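Local coordinates for protein TqaA (Penicillium aethiopicum, PDB 5DLK) that probably closes a nonribosomal peptide into a ring, this chain being its C-terminal condensation-like domain, which binds the phosphopantetheine arm, at residues 239-244 / 376-381; 265-270 / 423-428; 290-295 / 335-340; 342-345 / 351-354; 393-398 / 427-432. All blocks are in the same frame, centred on the assembly; numbering follows the deposited sequence.

In the fold
All five contacts lie in the condensation-like domain, and each touches or adjoins the same six-stranded mixed sheet. Contacts 2 and 5 share E427 and P428 on strand 422-428, with centres 14 Å apart. Contact 5 comes closest to the phosphopantetheine site, with P428 about 6 Å from N392 between side chains; F425 of contact 2 is about 10 Å from N392, and V335 of contact 3 about 9 Å from Y357. Contacts 3 and 4 are 9 Å apart between centres at the other edge of the sheet and meet directly, T336 N being 3.0 Å from H352 NE2. Contact 1 lies among loops away from that site, 18 Å from contact 3, centre to centre.

Contact 1: 239-244 / 376-381; sequences AKMAVP and TNWPAE
The indole of W378, in the loop between helix 368-375 and strand 386-390, meets A239 and M241 of the loop that leaves helix 227-235, so that two irregular connections of the condensation domain are joined by one aromatic side chain. The six-membered ring does the touching. A239 O comes in at the ring edge, near its plane, 3.6 Å from W378 CZ2, while A239 CB reaches the same carbon at 4.2 Å. Further round the rim, M241 CB approaches W378 CH2 obliquely at 4.0 Å. The loop is shaped by an ST turn: W378 N donates to T376 OG1 (2.9 Å), and T376 CB lies above one face of the indole. M241 holds CG anti to its backbone N (chi1 -176°), and its thioether then passes beside the ring in an oblique Met-aromatic contact, with SD 5.4 Å from the centroid of the six-membered ring of W378. F372, from helix 368-375, brings a second aromatic ring to the indole. With an alanine at W378, a gap would probably open between the two loops, and M241 would be likely to turn more freely without its aromatic partner. A239 and M241 also rest on V305 of strand 303-310.

Contact 2: 265-270 / 423-428; sequences TLWTFK and WIFTEP. With EDO (1,2-ethanediol), chain E.
Strand segments 265-270 and 423-428, which carry W267 and F425, run in the same direction but are not neighbours: strand 433-440 lies between them, antiparallel to both. Their closest CA atoms, those of W267 and W423, are still 9.5 Å apart, and no hydrogen bond links the two segments directly. The gap is bridged on one face of the sheet by two aromatic side chains reaching across the middle strand, where W267 also touches C438. The far corner of the indole meets one side of the phenyl ring: W267 CH2 is 3.6 Å from F425 CE2, and W267 CZ3 is 3.7 Å from F425 CD2. The planes are inclined by only 22°, yet the rings are slid so far apart, with 5.5 Å between the centroid of the W267 six-membered ring and that of F425, that they hardly overlap. In W267, CG is anti to the carbonyl carbon (chi1 -74°), and the pyrrole side faces a bound 1,2-ethanediol. W267 NE1 donates to its O1 at 2.9 Å in a nearly straight bond (170°), and the diol is held by F416 O as well. The indole is thus split in character: its benzo rim gives dispersion contact to the buried phenyl of F425, whereas its N-H points to where a small polar molecule, probably from the crystallisation liquor, can settle.

Contact 3: 290-295 / 335-340; sequences ATALFL and VTFPED
F337, just past the end of strand 329-336, directs its CB toward helix 283-299, and with CG anti to the carbonyl carbon (chi1 -60°) the ring is carried on to the helix backbone. Beyond CG the two sides of the ring part company. CE1 comes within 4.0 Å of A292 O, while CE2 meets the methyl L293 CD1 at 4.2 Å, the leucine chain crossing the phenylalanine at about a right angle. CZ, at the tip, goes deepest: it is 3.7 Å from A292 O, which approaches obliquely, and 4.0 Å from L293 N, which lies at the ring edge. A292 CB fits beside it, 4.1 Å from F337 CZ, and lies 3.8 Å from each of V335 CB, CG1 and CG2. In the C-terminal lobe of this condensation fold the helix thereby packs on the outermost strand of the six-stranded sheet, and L349 of helix 346-358 touches both V335 and F337. No hydrogen bond crosses the contact. It rests on dispersion, probably with a small electrostatic gain from aromatic C-H groups near the A292 carbonyl, and the small A292 side chain is consistent with the close approach, 6.6 Å, of A292 CA to V335 CA.

Contact 4: 342-345 / 351-354; sequences TDWT and HHTQ
W344 sets the outer corner of its indole against the root of the H352 side chain, over the start of helix 346-358, so that the residue before the N-cap folds back on the second turn of the helix. T345 is the N-cap: its hydroxyl caps a backbone N just beyond it, and D348 OD2 in return takes the N-H of T345, as in a capping box. CH2 makes most of the tryptophan contact. W344 CH2 lies 3.5 Å from H352 CB and 3.6 Å from H352 CG, the methylene coming in obliquely to the indole, and H352 CD2 sits at the indole edge, in its plane, 3.8 Å from W344 CH2. The two ring planes are turned by 53° with 5.5 Å between the centroids of the W344 six-membered ring and H352, an oblique pair. P338 and L471 also touch the indole. A chi1 of -99° takes W344 away from a staggered position in bringing it to the helix. In H352, CG is anti to the backbone N (chi1 172°), which sends the imidazole off the helix toward strand 329-336, where V335 packs on it and its NE2 accepts the backbone N-H of T336.

Contact 5: 393-398 / 427-432; sequences IDLSFS and EPHADR
The imidazole of H429 has L395 CD1 over one face and R432 NH2 over the opposite one. The methyl sits 3.9 Å from the ring centroid of H429 and only 20° from its normal, a CH-pi contact, with ND1 as the ring atom nearest to L395 CD1 (3.7 Å). On the other side the guanidinium of R432 has H429 CD2 above its own face, while D431 approaches at its edge: R432 NH1 and D431 OD1 form a salt bridge of 3.0 Å, lying in the guanidinium plane and using the syn lone pair of the carboxylate. R432 NE is paired in turn with E434. At the rim of the imidazole, H429 NE2 donates to E427 OE1 at 2.9 Å, a somewhat bent bond that meets the carboxylate on its anti side, tilted from its plane. The leucine spreads further along the segment, L395 CD1 reaching P428 O at 3.6 Å and P428 CD at 3.8 Å, while L395 CD2 faces E427 CG at 4.1 Å. An alanine in place of H429 would probably leave E427 OE1 without this donor and deprive both L395 CD1 and the R432 guanidinium of the flat surface between them. E427 would tend to favour a protonated imidazole and R432 to oppose it. P428 is the centre of an inverse gamma turn, closed by a weak bond from H429 N to E427 O, where strand 422-428 ends. The arrangement belongs to the turn of a beta-hairpin formed by strands 422-428 and 433-440, against which the loop just after the phosphopantetheine-binding N392 is laid.

Contact 1: 239-244 / 376-381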
# COMPACT_ATOMS: atom_id res chain seq x y z
N ALA A 239 -7.08 7.03 25.96
CA ALA A 239 -7.15 5.71 25.30
C ALA A 239 -6.10 4.76 25.85
O ALA A 239 -5.01 5.18 26.23
CB ALA A 239 -6.98 5.86 23.78
N LYS A 240 -6.43 3.47 25.91
CA LYS A 240 -5.44 2.42 26.15
C LYS A 240 -5.59 1.44 25.00
O LYS A 240 -6.67 0.91 24.78
CB LYS A 240 -5.65 1.68 27.48
CG LYS A 240 -5.46 2.49 28.76
CD LYS A 240 -5.96 1.71 30.01
CE LYS A 240 -5.02 0.56 30.42
NZ LYS A 240 -3.68 1.04 30.84
N MET A 241 -4.52 1.20 24.29
CA MET A 241 -4.56 0.24 23.21
C MET A 241 -4.16 -1.14 23.71
O MET A 241 -3.11 -1.30 24.34
CB MET A 241 -3.65 0.68 22.06
CG MET A 241 -3.73 -0.22 20.86
SD MET A 241 -2.92 0.55 19.43
CE MET A 241 -1.19 0.43 19.92
N ALA A 242 -5.01 -2.14 23.45
CA ALA A 242 -4.68 -3.52 23.82
C ALA A 242 -3.41 -4.00 23.13
O ALA A 242 -3.05 -3.53 22.05
CB ALA A 242 -5.84 -4.44 23.51
N VAL A 243 -2.73 -4.95 23.77
CA VAL A 243 -1.43 -5.44 23.32
C VAL A 243 -1.44 -6.96 23.35
O VAL A 243 -1.72 -7.57 24.39
CB VAL A 243 -0.26 -4.93 24.21
CG1 VAL A 243 1.09 -5.45 23.68
CG2 VAL A 243 -0.25 -3.42 24.31
N PRO A 244 -1.11 -7.59 22.21
CA PRO A 244 -1.17 -9.05 22.23
C PRO A 244 -0.13 -9.63 23.15
O PRO A 244 0.91 -9.04 23.45
CB PRO A 244 -0.89 -9.44 20.76
CG PRO A 244 -0.18 -8.27 20.18
CD PRO A 244 -0.80 -7.06 20.87
N THR A 376 1.00 11.39 22.55
CA THR A 376 0.71 10.41 23.59
C THR A 376 1.91 10.23 24.50
O THR A 376 2.98 10.81 24.26
CB THR A 376 0.34 9.01 23.02
OG1 THR A 376 1.55 8.33 22.65
CG2 THR A 376 -0.56 9.12 21.81
N ASN A 377 1.72 9.41 25.53
CA ASN A 377 2.78 8.91 26.41
C ASN A 377 3.28 7.54 26.01
O ASN A 377 4.06 6.93 26.74
CB ASN A 377 2.30 8.82 27.85
CG ASN A 377 2.06 10.17 28.47
OD1 ASN A 377 2.71 11.14 28.10
ND2 ASN A 377 1.12 10.24 29.40
N TRP A 378 2.79 7.02 24.89
CA TRP A 378 3.16 5.68 24.45
C TRP A 378 4.56 5.70 23.80
O TRP A 378 4.94 6.69 23.19
CB TRP A 378 2.13 5.13 23.45
CG TRP A 378 0.68 5.24 23.87
CD1 TRP A 378 0.19 5.61 25.10
CD2 TRP A 378 -0.47 4.98 23.05
NE1 TRP A 378 -1.19 5.58 25.09
CE2 TRP A 378 -1.62 5.19 23.84
CE3 TRP A 378 -0.64 4.58 21.72
CZ2 TRP A 378 -2.91 5.02 23.35
CZ3 TRP A 378 -1.93 4.41 21.23
CH2 TRP A 378 -3.04 4.64 22.04
N PRO A 379 5.31 4.60 23.94
CA PRO A 379 6.60 4.52 23.25
C PRO A 379 6.44 4.84 21.77
O PRO A 379 5.46 4.40 21.16
CB PRO A 379 7.03 3.06 23.45
CG PRO A 379 6.33 2.63 24.69
CD PRO A 379 5.02 3.38 24.72
N ALA A 380 7.35 5.63 21.21
CA ALA A 380 7.22 6.07 19.81
C ALA A 380 7.17 4.89 18.83
O ALA A 380 6.51 4.96 17.80
CB ALA A 380 8.36 7.02 19.44
N GLU A 381 7.87 3.81 19.17
CA GLU A 381 7.99 2.65 18.27
C GLU A 381 6.90 1.61 18.53
O GLU A 381 7.00 0.48 18.06
CB GLU A 381 9.36 2.02 18.40
CG GLU A 381 10.49 2.97 17.95
CD GLU A 381 10.28 3.50 16.54
OE1 GLU A 381 10.10 2.68 15.60
OE2 GLU A 381 10.28 4.73 16.35

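Contact 2: 265-270 / 423-428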
# COMPACT_ATOMS: atom_id res chain seq x y z
N THR A 265 3.63 -17.22 6.38
CA THR A 265 2.56 -16.28 6.08
C THR A 265 1.35 -17.09 5.66
O THR A 265 1.45 -17.93 4.76
CB THR A 265 2.97 -15.33 4.96
OG1 THR A 265 4.09 -14.54 5.39
CG2 THR A 265 1.81 -14.41 4.55
N LEU A 266 0.23 -16.88 6.34
CA LEU A 266 -1.02 -17.52 5.95
C LEU A 266 -2.04 -16.49 5.50
O LEU A 266 -2.25 -15.48 6.19
CB LEU A 266 -1.64 -18.32 7.10
CG LEU A 266 -0.87 -19.48 7.72
CD1 LEU A 266 -1.77 -20.16 8.76
CD2 LEU A 266 -0.49 -20.45 6.63
N TRP A 267 -2.67 -16.75 4.35
CA TRP A 267 -3.85 -16.00 3.92
C TRP A 267 -5.10 -16.83 4.13
O TRP A 267 -5.16 -18.01 3.75
CB TRP A 267 -3.76 -15.61 2.44
CG TRP A 267 -2.81 -14.52 2.12
CD1 TRP A 267 -1.47 -14.64 1.90
CD2 TRP A 267 -3.13 -13.14 1.95
NE1 TRP A 267 -0.93 -13.40 1.61
CE2 TRP A 267 -1.93 -12.47 1.63
CE3 TRP A 267 -4.32 -12.40 2.04
CZ2 TRP A 267 -1.88 -11.09 1.40
CZ3 TRP A 267 -4.27 -11.03 1.82
CH2 TRP A 267 -3.06 -10.39 1.49
N THR A 268 -6.13 -16.22 4.70
CA THR A 268 -7.38 -16.93 4.96
C THR A 268 -8.54 -16.08 4.45
O THR A 268 -8.59 -14.88 4.69
CB THR A 268 -7.53 -17.24 6.46
OG1 THR A 268 -6.39 -18.01 6.89
CG2 THR A 268 -8.82 -18.03 6.74
N PHE A 269 -9.46 -16.70 3.71
CA PHE A 269 -10.49 -15.94 2.99
C PHE A 269 -11.88 -16.37 3.40
O PHE A 269 -12.12 -17.56 3.62
CB PHE A 269 -10.34 -16.12 1.47
CG PHE A 269 -8.97 -15.80 0.94
CD1 PHE A 269 -8.62 -14.51 0.61
CD2 PHE A 269 -8.03 -16.81 0.74
CE1 PHE A 269 -7.35 -14.20 0.11
CE2 PHE A 269 -6.77 -16.51 0.25
CZ PHE A 269 -6.43 -15.21 -0.07
N LYS A 270 -12.80 -15.42 3.47
CA LYS A 270 -14.22 -15.73 3.68
C LYS A 270 -15.06 -14.76 2.86
O LYS A 270 -14.97 -13.54 3.03
CB LYS A 270 -14.59 -15.65 5.17
CG LYS A 270 -16.06 -15.97 5.51
CD LYS A 270 -16.46 -17.32 4.96
CE LYS A 270 -17.54 -18.00 5.81
NZ LYS A 270 -18.86 -17.39 5.63
N TRP A 423 -3.27 -8.58 9.69
CA TRP A 423 -3.98 -7.76 8.72
C TRP A 423 -5.36 -8.32 8.41
O TRP A 423 -5.51 -9.53 8.24
CB TRP A 423 -3.19 -7.68 7.39
CG TRP A 423 -1.86 -7.08 7.51
CD1 TRP A 423 -0.71 -7.70 7.93
CD2 TRP A 423 -1.49 -5.72 7.21
NE1 TRP A 423 0.35 -6.80 7.90
CE2 TRP A 423 -0.12 -5.58 7.48
CE3 TRP A 423 -2.21 -4.60 6.77
CZ2 TRP A 423 0.57 -4.37 7.29
CZ3 TRP A 423 -1.52 -3.41 6.57
CH2 TRP A 423 -0.16 -3.30 6.84
N ILE A 424 -6.36 -7.43 8.34
CA ILE A 424 -7.65 -7.80 7.80
C ILE A 424 -7.91 -6.95 6.58
O ILE A 424 -8.05 -5.74 6.70
CB ILE A 424 -8.80 -7.60 8.80
CG1 ILE A 424 -8.62 -8.51 10.02
CG2 ILE A 424 -10.15 -7.89 8.11
CD1 ILE A 424 -9.64 -8.29 11.14
N PHE A 425 -7.92 -7.56 5.40
CA PHE A 425 -8.26 -6.84 4.18
C PHE A 425 -9.69 -7.19 3.77
O PHE A 425 -10.11 -8.33 3.93
CB PHE A 425 -7.32 -7.20 3.03
CG PHE A 425 -5.87 -6.95 3.29
CD1 PHE A 425 -5.31 -5.70 3.08
CD2 PHE A 425 -5.04 -7.98 3.72
CE1 PHE A 425 -3.94 -5.48 3.30
CE2 PHE A 425 -3.68 -7.77 3.94
CZ PHE A 425 -3.14 -6.51 3.73
N THR A 426 -10.41 -6.23 3.21
CA THR A 426 -11.75 -6.54 2.67
C THR A 426 -11.82 -6.03 1.23
O THR A 426 -11.49 -4.90 0.96
CB THR A 426 -12.89 -5.91 3.51
OG1 THR A 426 -12.57 -4.55 3.84
CG2 THR A 426 -13.10 -6.69 4.79
N GLU A 427 -12.23 -6.91 0.31
CA GLU A 427 -12.31 -6.57 -1.10
C GLU A 427 -13.76 -6.63 -1.55
O GLU A 427 -14.38 -7.70 -1.47
CB GLU A 427 -11.47 -7.52 -1.96
CG GLU A 427 -9.99 -7.25 -1.91
CD GLU A 427 -9.22 -8.09 -2.92
OE1 GLU A 427 -9.81 -9.02 -3.51
OE2 GLU A 427 -8.02 -7.81 -3.10
N PRO A 428 -14.31 -5.49 -2.01
CA PRO A 428 -15.72 -5.38 -2.39
C PRO A 428 -15.95 -5.75 -3.85
O PRO A 428 -16.08 -4.86 -4.68
CB PRO A 428 -16.02 -3.90 -2.14
CG PRO A 428 -14.73 -3.22 -2.42
CD PRO A 428 -13.63 -4.19 -2.03
C1 EDO E . 2.52 -14.41 0.76
O1 EDO E . 1.87 -13.12 0.79
C2 EDO E . 3.76 -14.44 -0.16
O2 EDO E . 4.85 -13.66 0.37

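Contact 3: 290-295 / 335-340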
# COMPACT_ATOMS: atom_id res chain seq x y z
N ALA A 290 -17.57 -3.55 12.63
CA ALA A 290 -17.67 -4.96 12.98
C ALA A 290 -16.42 -5.40 13.77
O ALA A 290 -16.51 -6.13 14.76
CB ALA A 290 -17.84 -5.82 11.70
N THR A 291 -15.27 -4.94 13.31
CA THR A 291 -14.01 -5.24 13.98
C THR A 291 -13.99 -4.66 15.40
O THR A 291 -13.52 -5.31 16.35
CB THR A 291 -12.82 -4.70 13.16
OG1 THR A 291 -12.83 -5.33 11.87
CG2 THR A 291 -11.50 -5.01 13.87
N ALA A 292 -14.53 -3.45 15.56
CA ALA A 292 -14.56 -2.83 16.89
C ALA A 292 -15.44 -3.60 17.86
O ALA A 292 -15.08 -3.77 19.02
CB ALA A 292 -15.05 -1.38 16.80
N LEU A 293 -16.58 -4.08 17.37
CA LEU A 293 -17.47 -4.85 18.24
C LEU A 293 -16.81 -6.16 18.64
O LEU A 293 -16.91 -6.59 19.81
CB LEU A 293 -18.81 -5.12 17.56
CG LEU A 293 -19.79 -5.84 18.48
CD1 LEU A 293 -20.10 -5.00 19.73
CD2 LEU A 293 -21.06 -6.17 17.71
N PHE A 294 -16.18 -6.82 17.67
CA PHE A 294 -15.43 -8.05 17.91
C PHE A 294 -14.40 -7.83 19.02
O PHE A 294 -14.31 -8.62 19.98
CB PHE A 294 -14.75 -8.53 16.61
CG PHE A 294 -13.84 -9.73 16.79
CD1 PHE A 294 -14.34 -11.01 16.68
CD2 PHE A 294 -12.48 -9.56 17.05
CE1 PHE A 294 -13.49 -12.12 16.84
CE2 PHE A 294 -11.64 -10.65 17.21
CZ PHE A 294 -12.15 -11.93 17.11
N LEU A 295 -13.63 -6.75 18.90
CA LEU A 295 -12.62 -6.47 19.91
C LEU A 295 -13.24 -6.10 21.27
O LEU A 295 -12.73 -6.51 22.31
CB LEU A 295 -11.70 -5.35 19.46
CG LEU A 295 -10.75 -5.70 18.30
CD1 LEU A 295 -10.02 -4.44 17.83
CD2 LEU A 295 -9.75 -6.76 18.72
N VAL A 335 -12.55 3.56 18.81
CA VAL A 335 -14.00 3.40 18.87
C VAL A 335 -14.41 3.29 20.33
O VAL A 335 -13.96 2.40 21.05
CB VAL A 335 -14.48 2.18 18.06
CG1 VAL A 335 -16.00 2.00 18.16
CG2 VAL A 335 -14.03 2.32 16.61
N THR A 336 -15.29 4.20 20.75
CA THR A 336 -15.66 4.27 22.15
C THR A 336 -17.16 4.04 22.27
O THR A 336 -17.96 4.82 21.74
CB THR A 336 -15.32 5.62 22.77
OG1 THR A 336 -16.26 6.59 22.30
CG2 THR A 336 -13.92 6.05 22.40
N PHE A 337 -17.51 2.99 23.00
CA PHE A 337 -18.90 2.58 23.21
C PHE A 337 -19.45 3.22 24.47
O PHE A 337 -18.73 3.31 25.46
CB PHE A 337 -19.01 1.07 23.35
CG PHE A 337 -18.51 0.30 22.16
CD1 PHE A 337 -17.15 0.09 21.96
CD2 PHE A 337 -19.43 -0.26 21.27
CE1 PHE A 337 -16.70 -0.64 20.87
CE2 PHE A 337 -18.98 -0.98 20.17
CZ PHE A 337 -17.61 -1.18 19.97
N PRO A 338 -20.73 3.62 24.46
CA PRO A 338 -21.31 4.17 25.70
C PRO A 338 -21.66 3.07 26.70
O PRO A 338 -21.59 1.89 26.39
CB PRO A 338 -22.58 4.88 25.19
CG PRO A 338 -23.01 4.08 24.04
CD PRO A 338 -21.68 3.64 23.35
N GLU A 339 -22.07 3.46 27.91
CA GLU A 339 -22.58 2.48 28.87
C GLU A 339 -23.87 1.82 28.35
O GLU A 339 -24.54 2.39 27.48
CB GLU A 339 -22.82 3.14 30.23
CG GLU A 339 -21.55 3.66 30.92
CD GLU A 339 -20.52 2.55 31.22
OE1 GLU A 339 -20.91 1.49 31.78
OE2 GLU A 339 -19.33 2.73 30.89
N ASP A 340 -24.21 0.65 28.88
CA ASP A 340 -25.35 -0.13 28.42
C ASP A 340 -26.64 0.70 28.46
O ASP A 340 -27.52 0.53 27.62
CB ASP A 340 -25.56 -1.38 29.29
CG ASP A 340 -24.50 -2.45 29.07
OD1 ASP A 340 -23.65 -2.33 28.15
OD2 ASP A 340 -24.53 -3.44 29.83

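Contact 4: 342-345 / 351-354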
# COMPACT_ATOMS: atom_id res chain seq x y z
N THR A 342 -27.33 3.59 27.66
CA THR A 342 -27.60 4.40 26.47
C THR A 342 -28.25 3.57 25.34
O THR A 342 -28.94 4.11 24.45
CB THR A 342 -26.29 5.07 26.00
OG1 THR A 342 -25.79 5.91 27.05
CG2 THR A 342 -26.48 5.92 24.74
N ASP A 343 -28.05 2.26 25.40
CA ASP A 343 -28.71 1.31 24.50
C ASP A 343 -28.44 1.64 23.03
O ASP A 343 -29.36 1.77 22.23
CB ASP A 343 -30.22 1.29 24.76
CG ASP A 343 -30.77 -0.11 24.86
OD1 ASP A 343 -30.07 -1.07 24.48
OD2 ASP A 343 -31.93 -0.23 25.30
N TRP A 344 -27.17 1.79 22.67
CA TRP A 344 -26.82 1.99 21.27
C TRP A 344 -27.35 0.89 20.35
O TRP A 344 -27.38 -0.29 20.71
CB TRP A 344 -25.31 2.05 21.09
CG TRP A 344 -24.74 3.42 20.99
CD1 TRP A 344 -25.34 4.61 21.30
CD2 TRP A 344 -23.42 3.72 20.55
NE1 TRP A 344 -24.45 5.65 21.09
CE2 TRP A 344 -23.27 5.12 20.62
CE3 TRP A 344 -22.35 2.94 20.11
CZ2 TRP A 344 -22.08 5.75 20.27
CZ3 TRP A 344 -21.16 3.57 19.76
CH2 TRP A 344 -21.04 4.96 19.84
N THR A 345 -27.76 1.31 19.16
CA THR A 345 -28.06 0.39 18.07
C THR A 345 -26.85 0.25 17.17
O THR A 345 -25.88 1.00 17.27
CB THR A 345 -29.23 0.89 17.22
OG1 THR A 345 -28.85 2.10 16.56
CG2 THR A 345 -30.46 1.16 18.10
N HIS A 351 -22.41 5.17 12.77
CA HIS A 351 -22.20 6.62 12.65
C HIS A 351 -20.96 7.07 13.41
O HIS A 351 -20.17 7.87 12.91
CB HIS A 351 -23.43 7.41 13.12
CG HIS A 351 -24.50 7.49 12.08
ND1 HIS A 351 -24.27 7.95 10.80
CD2 HIS A 351 -25.81 7.12 12.11
CE1 HIS A 351 -25.38 7.88 10.10
NE2 HIS A 351 -26.33 7.38 10.87
N HIS A 352 -20.80 6.54 14.62
CA HIS A 352 -19.64 6.88 15.44
C HIS A 352 -18.35 6.41 14.77
O HIS A 352 -17.37 7.16 14.71
CB HIS A 352 -19.77 6.27 16.85
CG HIS A 352 -18.53 6.40 17.69
ND1 HIS A 352 -18.07 7.62 18.14
CD2 HIS A 352 -17.67 5.47 18.16
CE1 HIS A 352 -16.96 7.43 18.85
NE2 HIS A 352 -16.71 6.14 18.89
N THR A 353 -18.34 5.18 14.29
CA THR A 353 -17.14 4.62 13.67
C THR A 353 -16.74 5.47 12.47
O THR A 353 -15.55 5.74 12.23
CB THR A 353 -17.35 3.15 13.27
OG1 THR A 353 -17.63 2.39 14.45
CG2 THR A 353 -16.10 2.57 12.61
N GLN A 354 -17.74 5.93 11.72
CA GLN A 354 -17.42 6.69 10.53
C GLN A 354 -16.83 8.04 10.91
O GLN A 354 -15.83 8.46 10.34
CB GLN A 354 -18.65 6.87 9.64
CG GLN A 354 -18.31 7.47 8.26
CD GLN A 354 -19.30 7.03 7.20
OE1 GLN A 354 -19.42 5.84 6.91
NE2 GLN A 354 -20.04 7.98 6.64

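Contact 5: 393-398 / 427-432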
# COMPACT_ATOMS: atom_id res chain seq x y z
N ILE A 393 -10.67 0.57 -3.84
CA ILE A 393 -9.78 0.91 -4.95
C ILE A 393 -10.11 0.01 -6.14
O ILE A 393 -10.94 -0.89 -6.02
CB ILE A 393 -8.30 0.69 -4.56
CG1 ILE A 393 -8.17 -0.73 -3.99
CG2 ILE A 393 -7.85 1.77 -3.58
CD1 ILE A 393 -6.78 -1.15 -3.56
N ASP A 394 -9.47 0.25 -7.28
CA ASP A 394 -9.61 -0.65 -8.41
C ASP A 394 -9.20 -2.06 -8.03
O ASP A 394 -8.14 -2.28 -7.43
CB ASP A 394 -8.78 -0.19 -9.61
CG ASP A 394 -9.29 1.08 -10.24
OD1 ASP A 394 -10.37 1.56 -9.84
OD2 ASP A 394 -8.62 1.60 -11.16
N LEU A 395 -10.05 -3.02 -8.38
CA LEU A 395 -9.78 -4.43 -8.17
C LEU A 395 -9.46 -5.12 -9.50
O LEU A 395 -9.07 -6.28 -9.50
CB LEU A 395 -10.97 -5.12 -7.49
CG LEU A 395 -11.37 -4.55 -6.11
CD1 LEU A 395 -12.60 -5.27 -5.56
CD2 LEU A 395 -10.23 -4.65 -5.13
N SER A 396 -9.64 -4.39 -10.60
CA SER A 396 -9.35 -4.87 -11.96
C SER A 396 -8.50 -3.84 -12.70
O SER A 396 -8.59 -2.66 -12.42
CB SER A 396 -10.65 -5.10 -12.75
OG SER A 396 -11.56 -5.91 -12.04
N PHE A 397 -7.68 -4.29 -13.65
CA PHE A 397 -6.70 -3.41 -14.29
C PHE A 397 -6.62 -3.62 -15.79
O PHE A 397 -6.92 -4.71 -16.29
CB PHE A 397 -5.33 -3.63 -13.65
CG PHE A 397 -5.37 -3.60 -12.16
CD1 PHE A 397 -5.64 -4.76 -11.44
CD2 PHE A 397 -5.24 -2.39 -11.49
CE1 PHE A 397 -5.74 -4.72 -10.05
CE2 PHE A 397 -5.34 -2.34 -10.11
CZ PHE A 397 -5.59 -3.50 -9.39
N SER A 398 -6.22 -2.58 -16.51
CA SER A 398 -6.10 -2.69 -17.97
C SER A 398 -4.96 -1.85 -18.55
O SER A 398 -4.54 -0.84 -17.99
CB SER A 398 -7.42 -2.31 -18.64
OG SER A 398 -7.72 -0.95 -18.43
N GLU A 427 -12.23 -6.91 0.31
CA GLU A 427 -12.31 -6.57 -1.10
C GLU A 427 -13.76 -6.63 -1.55
O GLU A 427 -14.38 -7.70 -1.47
CB GLU A 427 -11.47 -7.52 -1.96
CG GLU A 427 -9.99 -7.25 -1.91
CD GLU A 427 -9.22 -8.09 -2.92
OE1 GLU A 427 -9.81 -9.02 -3.51
OE2 GLU A 427 -8.02 -7.81 -3.10
N PRO A 428 -14.31 -5.49 -2.01
CA PRO A 428 -15.72 -5.38 -2.39
C PRO A 428 -15.95 -5.75 -3.85
O PRO A 428 -16.08 -4.86 -4.68
CB PRO A 428 -16.02 -3.90 -2.14
CG PRO A 428 -14.73 -3.22 -2.42
CD PRO A 428 -13.63 -4.19 -2.03
N HIS A 429 -16.01 -7.04 -4.15
CA HIS A 429 -16.33 -7.51 -5.49
C HIS A 429 -17.82 -7.43 -5.77
O HIS A 429 -18.63 -7.23 -4.86
CB HIS A 429 -15.84 -8.94 -5.69
CG HIS A 429 -14.36 -9.09 -5.57
ND1 HIS A 429 -13.50 -8.75 -6.59
CD2 HIS A 429 -13.59 -9.49 -4.54
CE1 HIS A 429 -12.25 -8.97 -6.20
NE2 HIS A 429 -12.28 -9.41 -4.96
N ALA A 430 -18.19 -7.61 -7.03
CA ALA A 430 -19.59 -7.51 -7.43
C ALA A 430 -20.43 -8.64 -6.84
O ALA A 430 -21.58 -8.42 -6.47
CB ALA A 430 -19.70 -7.49 -8.95
N ASP A 431 -19.86 -9.84 -6.74
CA ASP A 431 -20.63 -10.99 -6.27
C ASP A 431 -20.33 -11.38 -4.82
O ASP A 431 -20.99 -12.25 -4.27
CB ASP A 431 -20.37 -12.20 -7.17
CG ASP A 431 -19.01 -12.85 -6.91
OD1 ASP A 431 -18.03 -12.10 -6.73
OD2 ASP A 431 -18.94 -14.10 -6.88
N ARG A 432 -19.34 -10.74 -4.20
CA ARG A 432 -19.02 -11.04 -2.81
C ARG A 432 -18.20 -9.91 -2.19
O ARG A 432 -17.48 -9.20 -2.90
CB ARG A 432 -18.23 -12.35 -2.71
CG ARG A 432 -16.79 -12.23 -3.25
CD ARG A 432 -16.16 -13.57 -3.54
NE ARG A 432 -14.74 -13.44 -3.88
CZ ARG A 432 -14.28 -13.00 -5.05
NH1 ARG A 432 -15.13 -12.64 -6.01
NH2 ARG A 432 -12.97 -12.92 -5.27